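PDB 4MX6: TRAP-type C4-dicarboxylate:H+ symport system substrate-binding component DctP from Shewanella oneidensis, which probably captures C4-dicarboxylates such as succinate in the periplasm and hands them to a TRAP-type proton symporter. Local coordinates for residues E38-S42 against D94-A99; K57-V62 against A269-S273; I148-L154 against Y246-D252. All coordinates share one frame; numbering follows the deposited sequence.

Contact 1 (E38-S42 against D94-A99); sequences EIKFS and DVQFVA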
loop_
_atom_site.group_PDB
_atom_site.type_symbol
_atom_site.label_atom_id
_atom_site.label_comp_id
_atom_site.label_asym_id
_atom_site.label_seq_id
_atom_site.Cartn_x
_atom_site.Cartn_y
_atom_site.Cartn_z
ATOM N N GLU A 38 1.975 -18.013 20.186
ATOM C CA GLU A 38 2.729 -17.160 19.275
ATOM C C GLU A 38 1.843 -16.667 18.147
ATOM O O GLU A 38 1.213 -17.456 17.437
ATOM C CB GLU A 38 3.937 -17.894 18.694
ATOM C CG GLU A 38 4.791 -17.016 17.765
ATOM C CD GLU A 38 5.938 -17.764 17.116
ATOM O OE1 GLU A 38 5.926 -19.012 17.142
ATOM O OE2 GLU A 38 6.865 -17.106 16.589
ATOM N N ILE A 39 1.812 -15.351 18.001
ATOM C CA ILE A 39 1.129 -14.676 16.916
ATOM C C ILE A 39 2.190 -14.165 15.946
ATOM O O ILE A 39 3.069 -13.415 16.347
ATOM C CB ILE A 39 0.335 -13.478 17.462
ATOM C CG1 ILE A 39 -0.819 -13.939 18.354
ATOM C CG2 ILE A 39 -0.195 -12.641 16.332
ATOM C CD1 ILE A 39 -1.497 -12.798 19.087
ATOM N N LYS A 40 2.140 -14.604 14.690
ATOM C CA LYS A 40 3.102 -14.146 13.688
ATOM C C LYS A 40 2.504 -13.046 12.818
ATOM O O LYS A 40 1.354 -13.159 12.383
ATOM C CB LYS A 40 3.550 -15.309 12.808
ATOM C CG LYS A 40 4.245 -16.405 13.570
ATOM C CD LYS A 40 4.766 -17.506 12.652
ATOM C CE LYS A 40 5.255 -18.699 13.454
ATOM N NZ LYS A 40 5.899 -19.717 12.604
ATOM N N PHE A 41 3.295 -11.992 12.586
ATOM C CA PHE A 41 2.917 -10.850 11.751
ATOM C C PHE A 41 4.036 -10.705 10.730
ATOM O O PHE A 41 5.173 -10.385 11.096
ATOM C CB PHE A 41 2.806 -9.598 12.618
ATOM C CG PHE A 41 2.121 -8.416 11.954
ATOM C CD1 PHE A 41 2.269 -8.112 10.610
ATOM C CD2 PHE A 41 1.327 -7.596 12.708
ATOM C CE1 PHE A 41 1.621 -7.021 10.052
ATOM C CE2 PHE A 41 0.678 -6.512 12.152
ATOM C CZ PHE A 41 0.847 -6.222 10.828
ATOM N N SER A 42 3.755 -10.977 9.461
ATOM C CA SER A 42 4.768 -10.806 8.428
ATOM C C SER A 42 4.423 -9.644 7.522
ATOM O O SER A 42 3.255 -9.327 7.322
ATOM C CB SER A 42 4.960 -12.090 7.612
ATOM O OG SER A 42 3.804 -12.463 6.877
ATOM N N ASP A 94 -0.444 -20.166 8.731
ATOM C CA ASP A 94 1.008 -20.120 8.886
ATOM C C ASP A 94 1.485 -18.730 9.314
ATOM O O ASP A 94 2.637 -18.564 9.698
ATOM C CB ASP A 94 1.686 -20.534 7.589
ATOM C CG ASP A 94 1.636 -22.025 7.353
ATOM O OD1 ASP A 94 1.494 -22.794 8.336
ATOM O OD2 ASP A 94 1.795 -22.428 6.175
ATOM N N VAL A 95 0.591 -17.746 9.238
ATOM C CA VAL A 95 0.827 -16.401 9.760
ATOM C C VAL A 95 -0.553 -15.918 10.220
ATOM O O VAL A 95 -1.559 -16.361 9.669
ATOM C CB VAL A 95 1.493 -15.469 8.685
ATOM C CG1 VAL A 95 0.594 -15.250 7.472
ATOM C CG2 VAL A 95 1.925 -14.153 9.276
ATOM N N GLN A 96 -0.597 -15.042 11.218
ATOM C CA GLN A 96 -1.854 -14.630 11.835
ATOM C C GLN A 96 -2.284 -13.210 11.440
ATOM O O GLN A 96 -3.478 -12.920 11.425
ATOM C CB GLN A 96 -1.754 -14.761 13.360
ATOM C CG GLN A 96 -1.816 -16.207 13.835
ATOM C CD GLN A 96 -0.602 -17.025 13.434
ATOM O OE1 GLN A 96 0.541 -16.659 13.724
ATOM N NE2 GLN A 96 -0.842 -18.149 12.773
ATOM N N PHE A 97 -1.329 -12.333 11.136
ATOM C CA PHE A 97 -1.617 -10.979 10.658
ATOM C C PHE A 97 -0.702 -10.633 9.502
ATOM O O PHE A 97 0.492 -10.897 9.560
ATOM C CB PHE A 97 -1.444 -9.923 11.770
ATOM C CG PHE A 97 -2.408 -10.092 12.909
ATOM C CD1 PHE A 97 -3.672 -9.537 12.881
ATOM C CD2 PHE A 97 -2.062 -10.862 14.009
ATOM C CE1 PHE A 97 -4.559 -9.725 13.944
ATOM C CE2 PHE A 97 -2.954 -11.057 15.052
ATOM C CZ PHE A 97 -4.190 -10.493 15.003
ATOM N N VAL A 98 -1.290 -10.043 8.468
ATOM C CA VAL A 98 -0.546 -9.413 7.385
ATOM C C VAL A 98 -1.229 -8.079 7.076
ATOM O O VAL A 98 -2.352 -7.826 7.539
ATOM C CB VAL A 98 -0.452 -10.314 6.127
ATOM C CG1 VAL A 98 0.380 -11.561 6.439
ATOM C CG2 VAL A 98 -1.831 -10.707 5.601
ATOM N N ALA A 99 -0.557 -7.218 6.316
ATOM C CA ALA A 99 -1.113 -5.911 5.983
ATOM C C ALA A 99 -0.709 -5.527 4.556
ATOM O O ALA A 99 0.092 -4.606 4.337
ATOM C CB ALA A 99 -0.703 -4.858 7.003
HETATM O O HOH W 1 2.114 -18.616 15.150
HETATM O O HOH W 2 4.716 -20.267 9.981
HETATM O O HOH W 3 1.975 -8.068 5.179
#
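Q96 reaches across to the backbone of K40 beside a single beta bridge, which pairs F41 with F97. The fold is that of a periplasmic solute-binding protein. Strand 37-42 pairs in parallel with strand 70-75 on one edge, and 94-99 lines its other edge. The Q96 side chain starts with CB, 3.6 Å from K40 O and also close to I39 CG2. CG leads on to a bend at chi2 (68°), which turns the amide back toward the strand. There OE1 accepts a bond from K40 N at 2.8 Å, nearly straight at 164° and in the carbonyl plane. A water shared with E38 O also donates to OE1. NE2 is held by N93 OD1, which probably fixes which way round the amide sits. K40 O is gripped twice, by F97 N at 3.1 Å in the carbonyl plane and by Q96 N at 3.0 Å from a tilted direction. S42 N completes the bridge with a longer bond to F97 O, 3.3 Å.

The F41 and F97 side chains cross at about a right angle. F97 CB makes a CH-pi contact over one face of the F41 ring, 3.9 Å from its centroid, offset toward the rim. I39 CG2 comes in at the edge of the F97 ring, in its plane, 3.4 Å from CE2. With an alanine in place of F41, F97 CB would probably lose the ring face it rests on, and a gap is likely to open toward M54 and F58 of helix 50-65. At the far end, one water donates to S42 O and accepts from A99 N at 2.9 Å.

Contact 2 (K57-V62 against A269-S273); sequences KFKELV and ALDES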
loop_
_atom_site.group_PDB
_atom_site.type_symbol
_atom_site.label_atom_id
_atom_site.label_comp_id
_atom_site.label_asym_id
_atom_site.label_seq_id
_atom_site.Cartn_x
_atom_site.Cartn_y
_atom_site.Cartn_z
ATOM N N LYS A 57 4.801 -1.874 17.243
ATOM C CA LYS A 57 3.963 -1.324 18.304
ATOM C C LYS A 57 2.931 -2.356 18.754
ATOM O O LYS A 57 2.668 -2.513 19.952
ATOM C CB LYS A 57 3.280 -0.036 17.833
ATOM C CG LYS A 57 2.412 0.644 18.885
ATOM C CD LYS A 57 3.216 1.100 20.099
ATOM C CE LYS A 57 2.394 1.968 21.030
ATOM N NZ LYS A 57 3.194 2.473 22.164
ATOM N N PHE A 58 2.354 -3.077 17.801
ATOM C CA PHE A 58 1.392 -4.134 18.113
ATOM C C PHE A 58 2.051 -5.197 18.998
ATOM O O PHE A 58 1.486 -5.606 20.021
ATOM C CB PHE A 58 0.835 -4.706 16.810
ATOM C CG PHE A 58 -0.098 -5.881 16.982
ATOM C CD1 PHE A 58 -1.275 -5.779 17.706
ATOM C CD2 PHE A 58 0.185 -7.071 16.350
ATOM C CE1 PHE A 58 -2.116 -6.854 17.822
ATOM C CE2 PHE A 58 -0.670 -8.147 16.461
ATOM C CZ PHE A 58 -1.816 -8.034 17.197
ATOM N N LYS A 59 3.258 -5.624 18.635
ATOM C CA LYS A 59 4.031 -6.541 19.465
ATOM C C LYS A 59 4.208 -6.001 20.879
ATOM O O LYS A 59 3.991 -6.721 21.853
ATOM C CB LYS A 59 5.397 -6.776 18.820
ATOM C CG LYS A 59 6.385 -7.551 19.678
ATOM C CD LYS A 59 7.729 -7.675 18.982
ATOM C CE LYS A 59 8.761 -8.422 19.814
ATOM N NZ LYS A 59 8.344 -9.816 20.079
ATOM N N GLU A 60 4.620 -4.745 20.995
ATOM C CA GLU A 60 4.885 -4.145 22.293
ATOM C C GLU A 60 3.628 -4.121 23.152
ATOM O O GLU A 60 3.657 -4.500 24.325
ATOM C CB GLU A 60 5.445 -2.730 22.111
ATOM C CG GLU A 60 6.855 -2.727 21.552
ATOM C CD GLU A 60 7.330 -1.377 21.060
ATOM O OE1 GLU A 60 6.705 -0.375 21.441
ATOM O OE2 GLU A 60 8.342 -1.336 20.311
ATOM N N LEU A 61 2.511 -3.713 22.560
ATOM C CA LEU A 61 1.272 -3.588 23.318
ATOM C C LEU A 61 0.734 -4.948 23.735
ATOM O O LEU A 61 0.244 -5.103 24.859
ATOM C CB LEU A 61 0.215 -2.803 22.542
ATOM C CG LEU A 61 0.553 -1.335 22.300
ATOM C CD1 LEU A 61 -0.632 -0.701 21.614
ATOM C CD2 LEU A 61 0.876 -0.616 23.588
ATOM N N VAL A 62 0.796 -5.940 22.849
ATOM C CA VAL A 62 0.293 -7.260 23.218
ATOM C C VAL A 62 1.126 -7.826 24.359
ATOM O O VAL A 62 0.594 -8.379 25.328
ATOM C CB VAL A 62 0.288 -8.225 22.005
ATOM C CG1 VAL A 62 0.061 -9.671 22.450
ATOM C CG2 VAL A 62 -0.776 -7.807 20.995
ATOM N N ALA A 269 -5.284 -3.344 20.934
ATOM C CA ALA A 269 -3.858 -3.127 20.713
ATOM C C ALA A 269 -3.605 -2.859 19.231
ATOM O O ALA A 269 -2.810 -1.983 18.869
ATOM C CB ALA A 269 -3.047 -4.333 21.189
ATOM N N LEU A 270 -4.278 -3.615 18.369
ATOM C CA LEU A 270 -4.151 -3.399 16.939
ATOM C C LEU A 270 -4.616 -1.996 16.542
ATOM O O LEU A 270 -3.951 -1.304 15.790
ATOM C CB LEU A 270 -4.943 -4.461 16.190
ATOM C CG LEU A 270 -4.570 -4.601 14.731
ATOM C CD1 LEU A 270 -3.290 -5.415 14.616
ATOM C CD2 LEU A 270 -5.683 -5.286 14.023
ATOM N N ASP A 271 -5.778 -1.585 17.045
ATOM C CA ASP A 271 -6.303 -0.262 16.733
ATOM C C ASP A 271 -5.298 0.825 17.119
ATOM O O ASP A 271 -5.060 1.770 16.369
ATOM C CB ASP A 271 -7.603 -0.001 17.495
ATOM C CG ASP A 271 -8.763 -0.858 17.036
ATOM O OD1 ASP A 271 -8.664 -1.521 15.983
ATOM O OD2 ASP A 271 -9.791 -0.859 17.753
ATOM N N GLU A 272 -4.718 0.708 18.310
ATOM C CA GLU A 272 -3.767 1.710 18.775
ATOM C C GLU A 272 -2.487 1.707 17.930
ATOM O O GLU A 272 -1.905 2.754 17.649
ATOM C CB GLU A 272 -3.452 1.481 20.251
ATOM C CG GLU A 272 -4.606 1.813 21.144
ATOM C CD GLU A 272 -4.318 1.478 22.590
ATOM O OE1 GLU A 272 -3.173 1.738 23.043
ATOM O OE2 GLU A 272 -5.231 0.949 23.281
ATOM N N SER A 273 -2.066 0.525 17.516
ATOM C CA SER A 273 -0.879 0.397 16.680
ATOM C C SER A 273 -1.102 1.044 15.305
ATOM O O SER A 273 -0.201 1.669 14.756
ATOM C CB SER A 273 -0.528 -1.082 16.542
ATOM O OG SER A 273 -0.246 -1.656 17.814
#
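A269 O, with L61 CD1 packed 3.7 Å from it, accepts two bonds from one residue of its own helix. S273 N gives the ordinary helical bond. S273 OG adds a second at 2.8 Å, from the opposite face of the carbonyl plane and well out of that plane. S273 has two conformers, so the hydroxyl bond holds for the one described here. Its OG lies anti to the carbonyl carbon (chi1 -61°), which folds it back along the helix. In this conformer OG also packs against the backbone of F58, without a hydrogen bond to it.

With the small residues A269 and S273 at the interface, the two helix axes approach to 8.6 Å. They run in roughly opposite directions, at 142°, so they cross at a clear slant. One is helix 50-65. The other is helix 260-295, the long helix expected in TRAP-type binding proteins. At this level it covers the helix that follows the first strand of the fold.

F58 and L270 make the ring contact. L270 CD1 stands over the centre of the F58 ring, 3.7 Å from the centroid. The backbone of A269 comes to the edge of the same ring. L61 CB lies alongside A269 CB at 3.8 Å, and V62 CG2 touches the same methyl more loosely. L61 CD1 also packs against E272 CB at 3.8 Å, the two side chains crossing at about a right angle. The E272 carboxylate itself forms a salt bridge with R65.

Contact 3 (I148-L154 against Y246-D252); sequences IVGLGYL and YMVVTSD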
loop_
_atom_site.group_PDB
_atom_site.type_symbol
_atom_site.label_atom_id
_atom_site.label_comp_id
_atom_site.label_asym_id
_atom_site.label_seq_id
_atom_site.Cartn_x
_atom_site.Cartn_y
_atom_site.Cartn_z
ATOM N N ILE A 148 -11.130 -14.078 5.015
ATOM C CA ILE A 148 -10.251 -12.961 5.368
ATOM C C ILE A 148 -11.037 -11.893 6.109
ATOM O O ILE A 148 -12.049 -11.405 5.596
ATOM C CB ILE A 148 -9.596 -12.355 4.124
ATOM C CG1 ILE A 148 -8.711 -13.396 3.425
ATOM C CG2 ILE A 148 -8.777 -11.117 4.493
ATOM C CD1 ILE A 148 -8.150 -12.927 2.096
ATOM N N VAL A 149 -10.571 -11.548 7.307
ATOM C CA VAL A 149 -11.216 -10.567 8.168
ATOM C C VAL A 149 -10.450 -9.254 8.093
ATOM O O VAL A 149 -9.258 -9.209 8.381
ATOM C CB VAL A 149 -11.233 -11.048 9.644
ATOM C CG1 VAL A 149 -11.837 -9.981 10.561
ATOM C CG2 VAL A 149 -11.990 -12.356 9.783
ATOM N N GLY A 150 -11.131 -8.197 7.677
ATOM C CA GLY A 150 -10.528 -6.875 7.627
ATOM C C GLY A 150 -10.633 -6.164 8.954
ATOM O O GLY A 150 -11.732 -5.926 9.455
ATOM N N LEU A 151 -9.487 -5.793 9.509
ATOM C CA LEU A 151 -9.435 -5.224 10.849
ATOM C C LEU A 151 -9.224 -3.717 10.882
ATOM O O LEU A 151 -9.596 -3.076 11.853
ATOM C CB LEU A 151 -8.353 -5.940 11.665
ATOM C CG LEU A 151 -8.666 -7.414 11.915
ATOM C CD1 LEU A 151 -7.516 -8.083 12.632
ATOM C CD2 LEU A 151 -9.953 -7.545 12.721
ATOM N N GLY A 152 -8.657 -3.143 9.833
ATOM C CA GLY A 152 -8.472 -1.710 9.773
ATOM C C GLY A 152 -7.666 -1.325 8.546
ATOM O O GLY A 152 -7.116 -2.182 7.857
ATOM N N TYR A 153 -7.623 -0.026 8.285
ATOM C CA TYR A 153 -6.801 0.565 7.239
ATOM C C TYR A 153 -5.562 1.177 7.888
ATOM O O TYR A 153 -5.652 1.832 8.931
ATOM C CB TYR A 153 -7.560 1.661 6.505
ATOM C CG TYR A 153 -8.698 1.171 5.637
ATOM C CD1 TYR A 153 -8.444 0.565 4.416
ATOM C CD2 TYR A 153 -10.023 1.349 6.016
ATOM C CE1 TYR A 153 -9.473 0.152 3.596
ATOM C CE2 TYR A 153 -11.063 0.919 5.204
ATOM C CZ TYR A 153 -10.780 0.319 3.999
ATOM O OH TYR A 153 -11.777 -0.102 3.146
ATOM N N LEU A 154 -4.414 1.018 7.240
ATOM C CA LEU A 154 -3.169 1.627 7.683
ATOM C C LEU A 154 -2.606 2.424 6.507
ATOM O O LEU A 154 -2.499 1.903 5.399
ATOM C CB LEU A 154 -2.185 0.546 8.140
ATOM C CG LEU A 154 -0.774 1.018 8.465
ATOM C CD1 LEU A 154 -0.747 1.945 9.670
ATOM C CD2 LEU A 154 0.133 -0.184 8.709
ATOM N N TYR A 246 -2.825 0.237 3.136
ATOM C CA TYR A 246 -2.926 -1.166 3.500
ATOM C C TYR A 246 -4.260 -1.511 4.139
ATOM O O TYR A 246 -4.871 -0.675 4.791
ATOM C CB TYR A 246 -1.835 -1.507 4.509
ATOM C CG TYR A 246 -0.455 -1.039 4.131
ATOM C CD1 TYR A 246 0.178 -1.537 3.013
ATOM C CD2 TYR A 246 0.211 -0.100 4.904
ATOM C CE1 TYR A 246 1.465 -1.133 2.669
ATOM C CE2 TYR A 246 1.503 0.290 4.593
ATOM C CZ TYR A 246 2.126 -0.226 3.481
ATOM O OH TYR A 246 3.432 0.134 3.216
ATOM N N MET A 247 -4.648 -2.777 4.025
ATOM C CA MET A 247 -5.656 -3.341 4.930
ATOM C C MET A 247 -4.969 -4.334 5.854
ATOM O O MET A 247 -4.322 -5.267 5.386
ATOM C CB MET A 247 -6.803 -4.030 4.179
ATOM C CG MET A 247 -7.964 -4.333 5.105
ATOM S SD MET A 247 -9.366 -5.175 4.327
ATOM C CE MET A 247 -9.907 -3.905 3.193
ATOM N N VAL A 248 -5.090 -4.112 7.159
ATOM C CA VAL A 248 -4.615 -5.065 8.154
ATOM C C VAL A 248 -5.671 -6.168 8.263
ATOM O O VAL A 248 -6.849 -5.885 8.503
ATOM C CB VAL A 248 -4.374 -4.390 9.511
ATOM C CG1 VAL A 248 -3.848 -5.397 10.521
ATOM C CG2 VAL A 248 -3.432 -3.191 9.366
ATOM N N VAL A 249 -5.252 -7.405 8.020
ATOM C CA VAL A 249 -6.167 -8.537 7.976
ATOM C C VAL A 249 -5.674 -9.717 8.795
ATOM O O VAL A 249 -4.486 -9.868 9.057
ATOM C CB VAL A 249 -6.404 -9.028 6.523
ATOM C CG1 VAL A 249 -7.068 -7.943 5.679
ATOM C CG2 VAL A 249 -5.117 -9.464 5.863
ATOM N N THR A 250 -6.628 -10.554 9.177
ATOM C CA THR A 250 -6.352 -11.853 9.769
ATOM C C THR A 250 -7.237 -12.894 9.088
ATOM O O THR A 250 -8.030 -12.559 8.203
ATOM C CB THR A 250 -6.561 -11.843 11.309
ATOM O OG1 THR A 250 -6.118 -13.077 11.880
ATOM C CG2 THR A 250 -8.008 -11.642 11.700
ATOM N N SER A 251 -7.105 -14.154 9.479
ATOM C CA SER A 251 -8.015 -15.179 8.981
ATOM C C SER A 251 -9.182 -15.340 9.938
ATOM O O SER A 251 -9.045 -15.198 11.158
ATOM C CB SER A 251 -7.321 -16.527 8.774
ATOM O OG SER A 251 -6.970 -17.124 10.010
ATOM N N ASP A 252 -10.335 -15.667 9.381
ATOM C CA ASP A 252 -11.506 -15.937 10.175
ATOM C C ASP A 252 -11.228 -17.064 11.159
ATOM O O ASP A 252 -11.650 -17.000 12.314
ATOM C CB ASP A 252 -12.653 -16.296 9.241
ATOM C CG ASP A 252 -13.952 -16.441 9.954
ATOM O OD1 ASP A 252 -14.433 -15.417 10.494
ATOM O OD2 ASP A 252 -14.484 -17.573 9.967
#
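V149 and T250 form a hydrogen-bonded antiparallel pair at one end of the contact. V149 N donates to T250 O at 2.9 Å, and T250 N returns a bond to V149 O. L154 and Y246 do the same at the other end, with Y246 N to L154 O at 2.8 Å. Between them the register slips by one residue. L151 and G152 both face V248: L151 N donates to V248 O at 2.8 Å, while V248 N donates to G152 O. This is a classic beta bulge. Weaker CA-H...O contacts fill the positions between, such as V249 CA to V149 O.

The two strands, 148-158 and 243-251, make a two-stranded antiparallel sheet. In TRAP binding proteins such long strands pass between the two lobes, and this pair is consistent with that role.

Apolar contacts divide between the faces. On the face of I148, V249, M247 and Y153, I148 CG2 packs on V249 CB at 3.8 Å. M247 SD lies 3.9 Å from G150 CA, where a side chain on residue 150 would run into the sulfur. A bend at chi3 (-65°) then brings M247 CE toward Y153 CE1. On the other face, L154 CD2 lies obliquely against Y246 CD2 at 3.8 Å, and L154 CB meets V248 CG2. L151, at the bulge, lays CD1 against T250 CG2 at 3.7 Å. V149 CG2 touches the backbone of D252, where a helix begins.

S251 OG caps F254 N, and T250 OG1 bonds Q96 O. Y246 is a succinate-binding residue: its OH hydrogen-bonds the ligand and N156 ND2, and its ring makes a cation-pi contact with K51.

The three contacts cluster on the same side of the chain's centre. The centres of contacts 1 and 2 lie about 13 Å apart. Those of contacts 1 and 3 are about 11 Å apart, and those of contacts 2 and 3 about 14 Å. Segment 57-62 falls between 38-42 and 94-99, so contacts 1 and 2 alternate along the chain. Contact 3 forms wholly between residues 62 and 269. Segment 94-99 joins the layers: V98 O bonds V249 N, and the F97 ring touches both F58 and L151. L270 of helix 260-295 packs on L151 and V248. Strand 37-42, helix 50-65 and the 148-158/243-251 pair thus share one core, which reaches the succinate site at K51 and Y246.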